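Side-chain contacts in Lmo0651 protein (Listeria monocytogenes serovar 1/2a, PDB 6EP3), which controls the expression of the Listeria agr system and mediates virulence, probably by binding regulatory DNA as a GntR-family transcription factor: residues D9-V12 with Y13-L17; S43-P46 with L47-I51; A52-T55 with A56-I59; D131-H134 with R135-C139. All blocks are in the same frame, centred on the assembly; numbering follows the deposited sequence.

Overall arrangement
All four contacts are local and follow one another along the chain. None nests in or crosses another, and each spans only neighbouring turns. Contact 1 lies on helix 8-21, the first helix of the DNA-binding domain. Contacts 2 and 3 follow on helix 44-56, near its start and at its end. Contact 3 alone closes a turn out of a helix, leading into strand 60-63. Contact 1 touches contacts 2 and 3, which packs helix 8-21 against helix 44-56. Contacts 2 and 3 also reach the second subunit. Contact 4 stands apart on helix 126-142 in the FCD domain, with its centre about 25 Å from that of contact 1.

Contact 1. Residues D9-V12 with Y13-L17; sequences DKMV and YNLLL
Tyr13 and Lys10 meet within one turn of helix 8-21, the first helix of the GntR-type winged helix-turn-helix domain. Tyr13 CB sits 3.1 Å from Lys10 O and 3.6 Å from Asp9 O. It therefore rests against the carbonyls of the turn before. Tyr13 CG is already further off, 4.1 Å from Lys10 O, and that oxygen lies obliquely to the ring. From here the side chain leaves segment 9-12. CG is anti to the backbone N (chi1 173°), which turns the ring away from residues 9-12. The second torsion, 89°, sets the ring plane upright to the CA-CB-CG plane. CE1 then passes to Leu54 and Thr53, and at the tip OH is hydrogen-bonded to Gln57 OE1. The ring is thus touched at CE1 and tied at its OH.

Met11 and Leu15 form the apolar pair of the contact. They lie side by side and point the same way. Met11 CG touches Leu15 CD1 at 4.1 Å. Leu15 also sets CB 3.3 Å from Val12 O.

Four successive backbone bonds join Asp9-Val12 to Tyr13-Leu16. The shortest is Asn14 N to Lys10 O, 2.6 Å and nearly straight.

Three helices pack against this one. Val12 and Leu15 reach Phe40, and Leu16 reaches Leu36, on helix 33-40. Tyr13 and Leu16 pack on helix 44-56, while Tyr13 and Leu17 also touch helix 147-163, linking this helix to the FCD domain.

Contact 2. Residues S43-P46 with L47-I51; sequences SRSP and LRKAI
Arg48 N bonds to Arg44 O at 2.9 Å, Ala50 N to Pro46 O at 2.8 Å, and Lys49 N only weakly to Ser45 O, as the first turns of helix 44-56 wind up. Pro46 fits here because its ring nitrogen has no hydrogen to give, and the first turn of a helix asks for none.

Arg44 and Arg48 carry the side-chain contact. The Arg44 chain is bent at chi2 and chi3, which brings its guanidinium to Arg48. Its NH1 stands over the centre of the Arg48 guanidinium, 3.0 Å above that plane. The two planes are 82° apart, so the edge of Arg44 meets a face of Arg48 and the groups are not stacked. On the way, Arg44 NE passes 3.5 Å from Leu47 CD2. Leu47 itself turns to Leu36 and Ala37 of helix 33-40.

Lys49 runs back along the turn before. Its CB lies 3.1 Å from Pro46 O, and a bend at chi3 (-87°) leaves CE 3.6 Å from Ser45 O. In a winged helix-turn-helix domain this is the recognition helix. Arg48 packs on Lys49 of the second subunit, so this surface also meets its copy.

Two positive groups this close probably need negative partners. Arg44 NH2 has a salt bridge to Glu33 OE1, and Arg48 NH1 has one to a bound sulfate. The sulfate probably came from the crystallisation liquor, but its place is consistent with a site for a DNA phosphate.

Contact 3. Residues A52-T55 with A56-I59; sequences ATLT and AQGI
The side-chain amide of Gln57 is the flat group here, and it lies against Leu54 and Thr53 at the Schellman motif that ends helix 44-56. Its OE1 is 3.4 Å from Leu54 CD2, while its CD is 4.3 Å from Thr53 CG2. In Gln57, chi1 of -58° sets CG beside the backbone N and 3.4 Å from Thr53 O; beyond CG the chain is extended and carries the amide to Leu54. OE1 also takes the bond with Tyr13 OH.

In the motif, Gly58 is the first residue to leave helical angles, with phi at 73°. Two bonds run back into the last turn. Gly58 N meets Thr55 O at 3.3 Å, from above the carbonyl plane. Ile59 N meets Leu54 O at 3.0 Å, a weak bond.

This turn leads the chain from helix 44-56 into strand 60-63 of the wing. Thr55 OG1 is bonded back to Ile51 O. Thr55 packs on Ala56 of the second subunit, so the helix end lies at the dimer contact.

An apolar touch closes over the turn: Leu54 CD2 lies 3.8 Å from Ile59 CD1.

Contact 4. Residues D131-H134 with R135-C139; sequences DAHH and RFILC. With EDO (1,2-ethanediol), chain L.
Ile137 lays its CD1 over one face of the His133 imidazole, one turn apart on helix 126-142 of the all-helical FCD domain. This is a CH-pi contact. CD1 is 3.9 Å from the ring centroid, 26° off the normal, and shifted toward the rim at CE1 and NE2. The side chains cross obliquely.

His133 and His134 leave the helix in different directions. CG is anti to the backbone N (chi1 175°) in His133 and beside it (chi1 -67°) in His134. Even so, both NE2 atoms reach one bound 1,2-ethanediol. His133 NE2 is hydrogen-bonded to O1 of the diol at 2.9 Å, and His134 NE2 to O2 at 3.1 Å. Each oxygen lies at a ring edge. Tyr80 OH is also bonded to the diol.

The diol probably came from the crystallisation liquor. Its site between histidines is consistent with the effector pocket that FCD domains have inside their helix bundle. His134 also stacks on Phe157, and His133 meets Phe170 edge-to-face. His133 ND1 is buried and has no partner in the model. Ile137 adds an apolar wall to the site, with CD1 3.8 Å from C1 of the diol.

Contact 1. Residues D9-V12 with Y13-L17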
ATOM      1  N   ASP B   9       3.331 -15.868 -19.846  1.00 77.91           N
ATOM      2  CA  ASP B   9       3.759 -15.019 -18.741  1.00 80.75           C
ATOM      3  C   ASP B   9       3.105 -15.450 -17.436  1.00 80.48           C
ATOM      4  O   ASP B   9       3.789 -15.829 -16.476  1.00 86.02           O
ATOM      5  CB  ASP B   9       3.442 -13.552 -19.043  1.00 80.30           C
ATOM      6  CG  ASP B   9       4.262 -13.000 -20.194  1.00 86.85           C
ATOM      7  OD1 ASP B   9       3.665 -12.416 -21.122  1.00 91.77           O
ATOM      8  OD2 ASP B   9       5.502 -13.141 -20.167  1.00 87.54           O
ATOM      9  N   LYS B  10       1.769 -15.424 -17.390  1.00 74.36           N
ATOM     10  CA  LYS B  10       1.074 -15.716 -16.140  1.00 79.79           C
ATOM     11  C   LYS B  10       1.463 -17.089 -15.601  1.00 80.32           C
ATOM     12  O   LYS B  10       1.811 -17.218 -14.422  1.00 91.79           O
ATOM     13  CB  LYS B  10      -0.444 -15.568 -16.331  1.00 81.83           C
ATOM     14  CG  LYS B  10      -1.220 -16.807 -16.751  1.00 91.01           C
ATOM     15  CD  LYS B  10      -2.630 -16.785 -16.170  1.00 95.38           C
ATOM     16  CE  LYS B  10      -3.511 -17.858 -16.789  1.00 96.08           C
ATOM     17  NZ  LYS B  10      -4.153 -17.414 -18.053  1.00 92.02           N
ATOM     18  N   MET B  11       1.493 -18.107 -16.467  1.00 83.56           N
ATOM     19  CA  MET B  11       1.997 -19.423 -16.083  1.00 80.75           C
ATOM     20  C   MET B  11       3.287 -19.288 -15.291  1.00 71.10           C
ATOM     21  O   MET B  11       3.363 -19.687 -14.123  1.00 73.64           O
ATOM     22  CB  MET B  11       2.224 -20.292 -17.324  1.00 78.94           C
ATOM     23  CG  MET B  11       3.064 -21.534 -17.043  1.00 86.62           C
ATOM     24  SD  MET B  11       3.514 -22.465 -18.523  1.00101.60           S
ATOM     25  CE  MET B  11       2.041 -23.461 -18.752  1.00100.31           C
ATOM     26  N   VAL B  12       4.304 -18.688 -15.913  1.00 70.05           N
ATOM     27  CA  VAL B  12       5.603 -18.572 -15.259  1.00 70.90           C
ATOM     28  C   VAL B  12       5.434 -17.873 -13.921  1.00 75.48           C
ATOM     29  O   VAL B  12       5.865 -18.374 -12.873  1.00 78.04           O
ATOM     30  CB  VAL B  12       6.595 -17.822 -16.165  1.00 65.56           C
ATOM     31  CG1 VAL B  12       7.790 -17.336 -15.359  1.00 69.94           C
ATOM     32  CG2 VAL B  12       7.040 -18.712 -17.300  1.00 62.97           C
ATOM     33  N   TYR B  13       4.733 -16.733 -13.936  1.00 74.94           N
ATOM     34  CA  TYR B  13       4.403 -16.031 -12.705  1.00 68.11           C
ATOM     35  C   TYR B  13       3.862 -17.011 -11.676  1.00 72.61           C
ATOM     36  O   TYR B  13       4.470 -17.228 -10.618  1.00 78.00           O
ATOM     37  CB  TYR B  13       3.394 -14.916 -12.997  1.00 59.24           C
ATOM     38  CG  TYR B  13       2.857 -14.219 -11.765  1.00 59.80           C
ATOM     39  CD1 TYR B  13       3.512 -13.119 -11.234  1.00 64.08           C
ATOM     40  CD2 TYR B  13       1.686 -14.647 -11.146  1.00 66.36           C
ATOM     41  CE1 TYR B  13       3.030 -12.472 -10.114  1.00 62.12           C
ATOM     42  CE2 TYR B  13       1.196 -14.004 -10.025  1.00 67.14           C
ATOM     43  CZ  TYR B  13       1.876 -12.917  -9.512  1.00 70.25           C
ATOM     44  OH  TYR B  13       1.396 -12.270  -8.396  1.00 72.20           O
ATOM     45  N   ASN B  14       2.747 -17.665 -12.015  1.00 69.78           N
ATOM     46  CA  ASN B  14       2.125 -18.603 -11.090  1.00 74.22           C
ATOM     47  C   ASN B  14       3.130 -19.646 -10.628  1.00 76.17           C
ATOM     48  O   ASN B  14       3.266 -19.904  -9.428  1.00 80.49           O
ATOM     49  CB  ASN B  14       0.912 -19.262 -11.744  1.00 71.36           C
ATOM     50  CG  ASN B  14      -0.319 -18.382 -11.690  1.00 80.60           C
ATOM     51  OD1 ASN B  14      -0.533 -17.539 -12.562  1.00 85.28           O
ATOM     52  ND2 ASN B  14      -1.128 -18.563 -10.655  1.00 85.84           N
ATOM     53  N   LEU B  15       3.884 -20.214 -11.574  1.00 72.01           N
ATOM     54  CA  LEU B  15       4.899 -21.197 -11.222  1.00 75.22           C
ATOM     55  C   LEU B  15       5.823 -20.638 -10.150  1.00 74.69           C
ATOM     56  O   LEU B  15       5.955 -21.209  -9.059  1.00 78.80           O
ATOM     57  CB  LEU B  15       5.683 -21.602 -12.471  1.00 75.94           C
ATOM     58  CG  LEU B  15       5.025 -22.696 -13.317  1.00 76.15           C
ATOM     59  CD1 LEU B  15       5.912 -23.078 -14.493  1.00 69.93           C
ATOM     60  CD2 LEU B  15       4.687 -23.915 -12.469  1.00 76.47           C
ATOM     61  N   LEU B  16       6.420 -19.476 -10.428  1.00 66.15           N
ATOM     62  CA  LEU B  16       7.301 -18.859  -9.447  1.00 66.42           C
ATOM     63  C   LEU B  16       6.570 -18.637  -8.133  1.00 64.70           C
ATOM     64  O   LEU B  16       7.098 -18.951  -7.058  1.00 58.74           O
ATOM     65  CB  LEU B  16       7.849 -17.541  -9.994  1.00 71.21           C
ATOM     66  CG  LEU B  16       9.083 -16.988  -9.285  1.00 77.51           C
ATOM     67  CD1 LEU B  16      10.205 -18.010  -9.329  1.00 80.37           C
ATOM     68  CD2 LEU B  16       9.523 -15.678  -9.918  1.00 79.34           C
ATOM     69  N   LEU B  17       5.319 -18.171  -8.207  1.00 62.57           N
ATOM     70  CA  LEU B  17       4.572 -17.897  -6.988  1.00 67.24           C
ATOM     71  C   LEU B  17       4.407 -19.157  -6.159  1.00 70.68           C
ATOM     72  O   LEU B  17       4.506 -19.119  -4.923  1.00 72.78           O
ATOM     73  CB  LEU B  17       3.204 -17.307  -7.329  1.00 67.36           C
ATOM     74  CG  LEU B  17       2.287 -17.102  -6.123  1.00 70.29           C
ATOM     75  CD1 LEU B  17       2.923 -16.134  -5.140  1.00 67.31           C
ATOM     76  CD2 LEU B  17       0.918 -16.603  -6.556  1.00 73.27           C
TER

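Contact 2. Residues S43-P46 with L47-I51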
ATOM      1  N   SER B  43      12.086 -18.597 -21.823  1.00103.18           N
ATOM      2  CA  SER B  43      13.061 -17.542 -22.024  1.00107.26           C
ATOM      3  C   SER B  43      13.033 -16.604 -20.821  1.00111.09           C
ATOM      4  O   SER B  43      12.208 -16.740 -19.913  1.00120.27           O
ATOM      5  CB  SER B  43      12.778 -16.791 -23.324  1.00108.34           C
ATOM      6  OG  SER B  43      13.811 -15.867 -23.610  1.00112.50           O
ATOM      7  N   ARG B  44      13.939 -15.631 -20.803  1.00103.17           N
ATOM      8  CA  ARG B  44      14.003 -14.745 -19.650  1.00105.05           C
ATOM      9  C   ARG B  44      13.002 -13.600 -19.726  1.00103.42           C
ATOM     10  O   ARG B  44      12.739 -12.965 -18.700  1.00107.91           O
ATOM     11  CB  ARG B  44      15.422 -14.199 -19.484  1.00106.99           C
ATOM     12  CG  ARG B  44      16.250 -14.994 -18.484  1.00110.03           C
ATOM     13  CD  ARG B  44      17.110 -14.099 -17.603  1.00115.52           C
ATOM     14  NE  ARG B  44      16.348 -13.357 -16.601  1.00115.51           N
ATOM     15  CZ  ARG B  44      16.129 -12.048 -16.652  1.00114.99           C
ATOM     16  NH1 ARG B  44      16.600 -11.337 -17.667  1.00114.29           N
ATOM     17  NH2 ARG B  44      15.440 -11.451 -15.690  1.00113.13           N
ATOM     18  N   SER B  45      12.434 -13.326 -20.901  1.00100.28           N
ATOM     19  CA  SER B  45      11.458 -12.243 -21.007  1.00 98.74           C
ATOM     20  C   SER B  45      10.234 -12.460 -20.127  1.00 95.43           C
ATOM     21  O   SER B  45       9.824 -11.507 -19.439  1.00 93.78           O
ATOM     22  CB  SER B  45      11.057 -12.039 -22.473  1.00101.03           C
ATOM     23  OG  SER B  45       9.911 -11.206 -22.568  1.00 98.47           O
ATOM     24  N   PRO B  46       9.597 -13.648 -20.090  1.00 90.41           N
ATOM     25  CA  PRO B  46       8.486 -13.836 -19.146  1.00 90.96           C
ATOM     26  C   PRO B  46       8.942 -13.785 -17.697  1.00 94.07           C
ATOM     27  O   PRO B  46       8.394 -13.024 -16.889  1.00100.15           O
ATOM     28  CB  PRO B  46       7.933 -15.219 -19.519  1.00 89.06           C
ATOM     29  CG  PRO B  46       9.050 -15.900 -20.233  1.00 86.71           C
ATOM     30  CD  PRO B  46       9.754 -14.816 -20.977  1.00 83.61           C
ATOM     31  N   LEU B  47       9.963 -14.583 -17.376  1.00 94.67           N
ATOM     32  CA  LEU B  47      10.463 -14.692 -16.008  1.00 90.54           C
ATOM     33  C   LEU B  47      10.763 -13.320 -15.415  1.00 85.98           C
ATOM     34  O   LEU B  47      10.221 -12.950 -14.365  1.00 90.25           O
ATOM     35  CB  LEU B  47      11.708 -15.582 -15.991  1.00 91.64           C
ATOM     36  CG  LEU B  47      12.519 -15.666 -14.700  1.00 93.33           C
ATOM     37  CD1 LEU B  47      12.882 -17.104 -14.434  1.00 97.71           C
ATOM     38  CD2 LEU B  47      13.773 -14.809 -14.796  1.00 95.76           C
ATOM     39  N   ARG B  48      11.629 -12.556 -16.087  1.00 78.78           N
ATOM     40  CA  ARG B  48      11.910 -11.181 -15.687  1.00 76.08           C
ATOM     41  C   ARG B  48      10.623 -10.437 -15.358  1.00 77.19           C
ATOM     42  O   ARG B  48      10.458  -9.911 -14.249  1.00 76.71           O
ATOM     43  CB  ARG B  48      12.681 -10.473 -16.806  1.00 77.81           C
ATOM     44  CG  ARG B  48      12.575  -8.958 -16.802  1.00 89.82           C
ATOM     45  CD  ARG B  48      13.483  -8.339 -17.858  1.00 96.11           C
ATOM     46  NE  ARG B  48      14.882  -8.326 -17.440  1.00107.61           N
ATOM     47  CZ  ARG B  48      15.912  -8.394 -18.278  1.00113.33           C
ATOM     48  NH1 ARG B  48      15.698  -8.486 -19.583  1.00110.89           N
ATOM     49  NH2 ARG B  48      17.155  -8.375 -17.811  1.00114.30           N
ATOM     50  N   LYS B  49       9.678 -10.443 -16.303  1.00 73.05           N
ATOM     51  CA  LYS B  49       8.400  -9.771 -16.105  1.00 69.18           C
ATOM     52  C   LYS B  49       7.759 -10.209 -14.796  1.00 66.73           C
ATOM     53  O   LYS B  49       7.412  -9.378 -13.946  1.00 66.65           O
ATOM     54  CB  LYS B  49       7.477 -10.067 -17.289  1.00 72.98           C
ATOM     55  CG  LYS B  49       7.524  -9.018 -18.391  1.00 80.64           C
ATOM     56  CD  LYS B  49       6.362  -9.165 -19.362  1.00 85.31           C
ATOM     57  CE  LYS B  49       6.688 -10.137 -20.478  1.00 88.48           C
ATOM     58  NZ  LYS B  49       5.872  -9.855 -21.690  1.00 93.29           N
ATOM     59  N   ALA B  50       7.644 -11.526 -14.602  1.00 65.75           N
ATOM     60  CA  ALA B  50       7.101 -12.062 -13.360  1.00 68.65           C
ATOM     61  C   ALA B  50       7.780 -11.438 -12.149  1.00 74.31           C
ATOM     62  O   ALA B  50       7.115 -10.884 -11.264  1.00 84.18           O
ATOM     63  CB  ALA B  50       7.251 -13.584 -13.341  1.00 59.68           C
ATOM     64  N   ILE B  51       9.116 -11.480 -12.123  1.00 73.19           N
ATOM     65  CA  ILE B  51       9.857 -10.925 -10.993  1.00 68.21           C
ATOM     66  C   ILE B  51       9.481  -9.466 -10.779  1.00 65.47           C
ATOM     67  O   ILE B  51       9.180  -9.043  -9.655  1.00 68.88           O
ATOM     68  CB  ILE B  51      11.371 -11.097 -11.209  1.00 67.63           C
ATOM     69  CG1 ILE B  51      11.790 -12.519 -10.842  1.00 72.94           C
ATOM     70  CG2 ILE B  51      12.152 -10.106 -10.360  1.00 57.51           C
ATOM     71  CD1 ILE B  51      13.234 -12.823 -11.144  1.00 77.04           C
TER

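Contact 3. Residues A52-T55 with A56-I59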
ATOM      1  N   ALA B  52       9.447  -8.686 -11.866  1.00 61.09           N
ATOM      2  CA  ALA B  52       9.064  -7.284 -11.745  1.00 64.32           C
ATOM      3  C   ALA B  52       7.710  -7.159 -11.063  1.00 61.74           C
ATOM      4  O   ALA B  52       7.550  -6.395 -10.103  1.00 63.84           O
ATOM      5  CB  ALA B  52       9.045  -6.624 -13.124  1.00 71.22           C
ATOM      6  N   THR B  53       6.735  -7.954 -11.515  1.00 55.96           N
ATOM      7  CA  THR B  53       5.419  -7.920 -10.894  1.00 63.21           C
ATOM      8  C   THR B  53       5.509  -8.250  -9.412  1.00 67.79           C
ATOM      9  O   THR B  53       4.936  -7.542  -8.574  1.00 68.53           O
ATOM     10  CB  THR B  53       4.474  -8.881 -11.614  1.00 60.75           C
ATOM     11  OG1 THR B  53       4.463  -8.569 -13.012  1.00 67.72           O
ATOM     12  CG2 THR B  53       3.061  -8.749 -11.067  1.00 54.57           C
ATOM     13  N   LEU B  54       6.280  -9.281  -9.057  1.00 68.92           N
ATOM     14  CA  LEU B  54       6.385  -9.629  -7.647  1.00 72.41           C
ATOM     15  C   LEU B  54       7.217  -8.628  -6.862  1.00 74.86           C
ATOM     16  O   LEU B  54       7.117  -8.593  -5.631  1.00 76.27           O
ATOM     17  CB  LEU B  54       6.959 -11.033  -7.483  1.00 67.34           C
ATOM     18  CG  LEU B  54       6.171 -12.149  -8.166  1.00 56.97           C
ATOM     19  CD1 LEU B  54       7.055 -13.340  -8.431  1.00 62.27           C
ATOM     20  CD2 LEU B  54       5.017 -12.544  -7.273  1.00 58.43           C
ATOM     21  N   THR B  55       7.997  -7.783  -7.538  1.00 71.11           N
ATOM     22  CA  THR B  55       8.607  -6.666  -6.829  1.00 70.65           C
ATOM     23  C   THR B  55       7.591  -5.556  -6.598  1.00 68.77           C
ATOM     24  O   THR B  55       7.662  -4.857  -5.581  1.00 71.58           O
ATOM     25  CB  THR B  55       9.821  -6.133  -7.598  1.00 71.47           C
ATOM     26  OG1 THR B  55      10.693  -7.220  -7.928  1.00 71.99           O
ATOM     27  CG2 THR B  55      10.593  -5.135  -6.747  1.00 65.39           C
ATOM     28  N   ALA B  56       6.634  -5.397  -7.515  1.00 74.49           N
ATOM     29  CA  ALA B  56       5.579  -4.410  -7.331  1.00 70.56           C
ATOM     30  C   ALA B  56       4.637  -4.786  -6.196  1.00 73.04           C
ATOM     31  O   ALA B  56       3.977  -3.904  -5.635  1.00 78.98           O
ATOM     32  CB  ALA B  56       4.790  -4.232  -8.628  1.00 64.89           C
ATOM     33  N   GLN B  57       4.568  -6.067  -5.840  1.00 66.75           N
ATOM     34  CA  GLN B  57       3.697  -6.542  -4.776  1.00 66.06           C
ATOM     35  C   GLN B  57       4.424  -6.689  -3.447  1.00 65.79           C
ATOM     36  O   GLN B  57       3.832  -7.168  -2.475  1.00 67.97           O
ATOM     37  CB  GLN B  57       3.060  -7.877  -5.175  1.00 61.16           C
ATOM     38  CG  GLN B  57       2.254  -7.824  -6.466  1.00 67.20           C
ATOM     39  CD  GLN B  57       1.835  -9.197  -6.961  1.00 77.90           C
ATOM     40  OE1 GLN B  57       2.592 -10.163  -6.861  1.00 86.24           O
ATOM     41  NE2 GLN B  57       0.620  -9.293  -7.488  1.00 80.27           N
ATOM     42  N   GLY B  58       5.690  -6.283  -3.380  1.00 72.58           N
ATOM     43  CA  GLY B  58       6.447  -6.395  -2.151  1.00 72.48           C
ATOM     44  C   GLY B  58       6.864  -7.799  -1.789  1.00 75.73           C
ATOM     45  O   GLY B  58       7.414  -8.006  -0.702  1.00 77.16           O
ATOM     46  N   ILE B  59       6.632  -8.769  -2.672  1.00 76.92           N
ATOM     47  CA  ILE B  59       7.010 -10.146  -2.383  1.00 72.90           C
ATOM     48  C   ILE B  59       8.498 -10.360  -2.622  1.00 77.71           C
ATOM     49  O   ILE B  59       9.144 -11.131  -1.900  1.00 81.25           O
ATOM     50  CB  ILE B  59       6.148 -11.106  -3.223  1.00 72.65           C
ATOM     51  CG1 ILE B  59       4.662 -10.855  -2.950  1.00 71.99           C
ATOM     52  CG2 ILE B  59       6.528 -12.558  -2.962  1.00 64.18           C
ATOM     53  CD1 ILE B  59       3.726 -11.705  -3.787  1.00 76.17           C
TER

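Contact 4. Residues D131-H134 with R135-C139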
ATOM      1  N   ASP B 131     -13.165 -14.464  -1.450  1.00 46.53           N
ATOM      2  CA  ASP B 131     -13.090 -13.339  -2.378  1.00 53.39           C
ATOM      3  C   ASP B 131     -14.275 -12.394  -2.206  1.00 58.18           C
ATOM      4  O   ASP B 131     -14.115 -11.172  -2.264  1.00 59.31           O
ATOM      5  CB  ASP B 131     -13.031 -13.851  -3.816  1.00 57.90           C
ATOM      6  CG  ASP B 131     -11.727 -14.547  -4.137  1.00 73.87           C
ATOM      7  OD1 ASP B 131     -10.769 -14.428  -3.341  1.00 76.79           O
ATOM      8  OD2 ASP B 131     -11.668 -15.231  -5.182  1.00 83.31           O
ATOM      9  N   ALA B 132     -15.474 -12.942  -1.981  1.00 48.85           N
ATOM     10  CA  ALA B 132     -16.667 -12.111  -1.848  1.00 48.99           C
ATOM     11  C   ALA B 132     -16.654 -11.314  -0.548  1.00 46.80           C
ATOM     12  O   ALA B 132     -17.067 -10.149  -0.520  1.00 51.34           O
ATOM     13  CB  ALA B 132     -17.918 -12.993  -1.936  1.00 47.04           C
ATOM     14  N   HIS B 133     -16.200 -11.936   0.541  1.00 50.74           N
ATOM     15  CA  HIS B 133     -15.978 -11.220   1.792  1.00 53.96           C
ATOM     16  C   HIS B 133     -15.005 -10.063   1.587  1.00 50.83           C
ATOM     17  O   HIS B 133     -15.241  -8.936   2.055  1.00 49.71           O
ATOM     18  CB  HIS B 133     -15.463 -12.218   2.834  1.00 55.12           C
ATOM     19  CG  HIS B 133     -15.071 -11.605   4.141  1.00 57.65           C
ATOM     20  ND1 HIS B 133     -15.901 -10.768   4.854  1.00 60.14           N
ATOM     21  CD2 HIS B 133     -13.938 -11.725   4.872  1.00 52.57           C
ATOM     22  CE1 HIS B 133     -15.294 -10.394   5.966  1.00 59.46           C
ATOM     23  NE2 HIS B 133     -14.100 -10.959   5.999  1.00 57.91           N
ATOM     24  N   HIS B 134     -13.913 -10.321   0.860  1.00 53.88           N
ATOM     25  CA  HIS B 134     -12.942  -9.269   0.573  1.00 56.46           C
ATOM     26  C   HIS B 134     -13.558  -8.158  -0.272  1.00 61.46           C
ATOM     27  O   HIS B 134     -13.276  -6.978  -0.053  1.00 53.35           O
ATOM     28  CB  HIS B 134     -11.724  -9.866  -0.128  1.00 52.64           C
ATOM     29  CG  HIS B 134     -10.919 -10.776   0.744  1.00 55.73           C
ATOM     30  ND1 HIS B 134      -9.916 -11.584   0.250  1.00 53.98           N
ATOM     31  CD2 HIS B 134     -10.965 -11.002   2.078  1.00 51.60           C
ATOM     32  CE1 HIS B 134      -9.383 -12.272   1.244  1.00 61.44           C
ATOM     33  NE2 HIS B 134      -9.999 -11.937   2.364  1.00 57.68           N
ATOM     34  N   ARG B 135     -14.408  -8.516  -1.239  1.00 55.95           N
ATOM     35  CA  ARG B 135     -15.026  -7.501  -2.092  1.00 58.05           C
ATOM     36  C   ARG B 135     -16.050  -6.666  -1.326  1.00 54.11           C
ATOM     37  O   ARG B 135     -16.194  -5.468  -1.589  1.00 58.73           O
ATOM     38  CB  ARG B 135     -15.678  -8.151  -3.313  1.00 67.49           C
ATOM     39  CG  ARG B 135     -14.708  -8.882  -4.236  1.00 75.48           C
ATOM     40  CD  ARG B 135     -14.699  -8.283  -5.632  1.00 78.29           C
ATOM     41  NE  ARG B 135     -15.835  -8.729  -6.433  1.00 81.78           N
ATOM     42  CZ  ARG B 135     -16.426  -7.988  -7.366  1.00 90.45           C
ATOM     43  NH1 ARG B 135     -15.991  -6.761  -7.618  1.00 93.77           N
ATOM     44  NH2 ARG B 135     -17.454  -8.473  -8.047  1.00 92.72           N
ATOM     45  N   PHE B 136     -16.755  -7.273  -0.372  1.00 49.60           N
ATOM     46  CA  PHE B 136     -17.618  -6.505   0.524  1.00 50.70           C
ATOM     47  C   PHE B 136     -16.801  -5.487   1.323  1.00 52.57           C
ATOM     48  O   PHE B 136     -17.174  -4.305   1.440  1.00 46.74           O
ATOM     49  CB  PHE B 136     -18.369  -7.462   1.453  1.00 44.99           C
ATOM     50  CG  PHE B 136     -19.246  -6.777   2.458  1.00 45.22           C
ATOM     51  CD1 PHE B 136     -20.547  -6.431   2.138  1.00 50.23           C
ATOM     52  CD2 PHE B 136     -18.772  -6.481   3.725  1.00 50.21           C
ATOM     53  CE1 PHE B 136     -21.359  -5.800   3.062  1.00 49.61           C
ATOM     54  CE2 PHE B 136     -19.579  -5.843   4.656  1.00 48.64           C
ATOM     55  CZ  PHE B 136     -20.872  -5.502   4.323  1.00 46.06           C
ATOM     56  N   ILE B 137     -15.677  -5.933   1.886  1.00 54.26           N
ATOM     57  CA  ILE B 137     -14.810  -5.002   2.611  1.00 51.66           C
ATOM     58  C   ILE B 137     -14.295  -3.905   1.679  1.00 44.26           C
ATOM     59  O   ILE B 137     -14.226  -2.726   2.055  1.00 51.97           O
ATOM     60  CB  ILE B 137     -13.662  -5.766   3.292  1.00 52.14           C
ATOM     61  CG1 ILE B 137     -14.221  -6.682   4.385  1.00 52.39           C
ATOM     62  CG2 ILE B 137     -12.640  -4.799   3.865  1.00 44.59           C
ATOM     63  CD1 ILE B 137     -13.186  -7.598   5.013  1.00 59.25           C
ATOM     64  N   LEU B 138     -13.959  -4.269   0.440  1.00 46.28           N
ATOM     65  CA  LEU B 138     -13.443  -3.292  -0.516  1.00 53.43           C
ATOM     66  C   LEU B 138     -14.499  -2.262  -0.878  1.00 54.43           C
ATOM     67  O   LEU B 138     -14.181  -1.094  -1.101  1.00 47.97           O
ATOM     68  CB  LEU B 138     -12.954  -3.992  -1.784  1.00 46.10           C
ATOM     69  CG  LEU B 138     -11.636  -4.766  -1.732  1.00 49.35           C
ATOM     70  CD1 LEU B 138     -11.382  -5.459  -3.063  1.00 47.55           C
ATOM     71  CD2 LEU B 138     -10.483  -3.853  -1.368  1.00 42.82           C
ATOM     72  N   CYS B 139     -15.759  -2.684  -0.964  1.00 47.31           N
ATOM     73  CA  CYS B 139     -16.848  -1.749  -1.224  1.00 44.62           C
ATOM     74  C   CYS B 139     -17.000  -0.764  -0.069  1.00 41.71           C
ATOM     75  O   CYS B 139     -17.152   0.456  -0.270  1.00 47.94           O
ATOM     76  CB  CYS B 139     -18.140  -2.537  -1.463  1.00 42.19           C
ATOM     77  SG  CYS B 139     -19.496  -1.559  -2.054  1.00 56.90           S
TER
HETATM   78  C1  EDO L 301     -10.930 -10.186   6.657  1.00 59.04           C
HETATM   79  O1  EDO L 301     -11.600 -11.211   7.396  1.00 60.49           O
HETATM   80  C2  EDO L 301      -9.545 -10.686   6.265  1.00 66.65           C
HETATM   81  O2  EDO L 301      -9.684 -11.884   5.491  1.00 58.82           O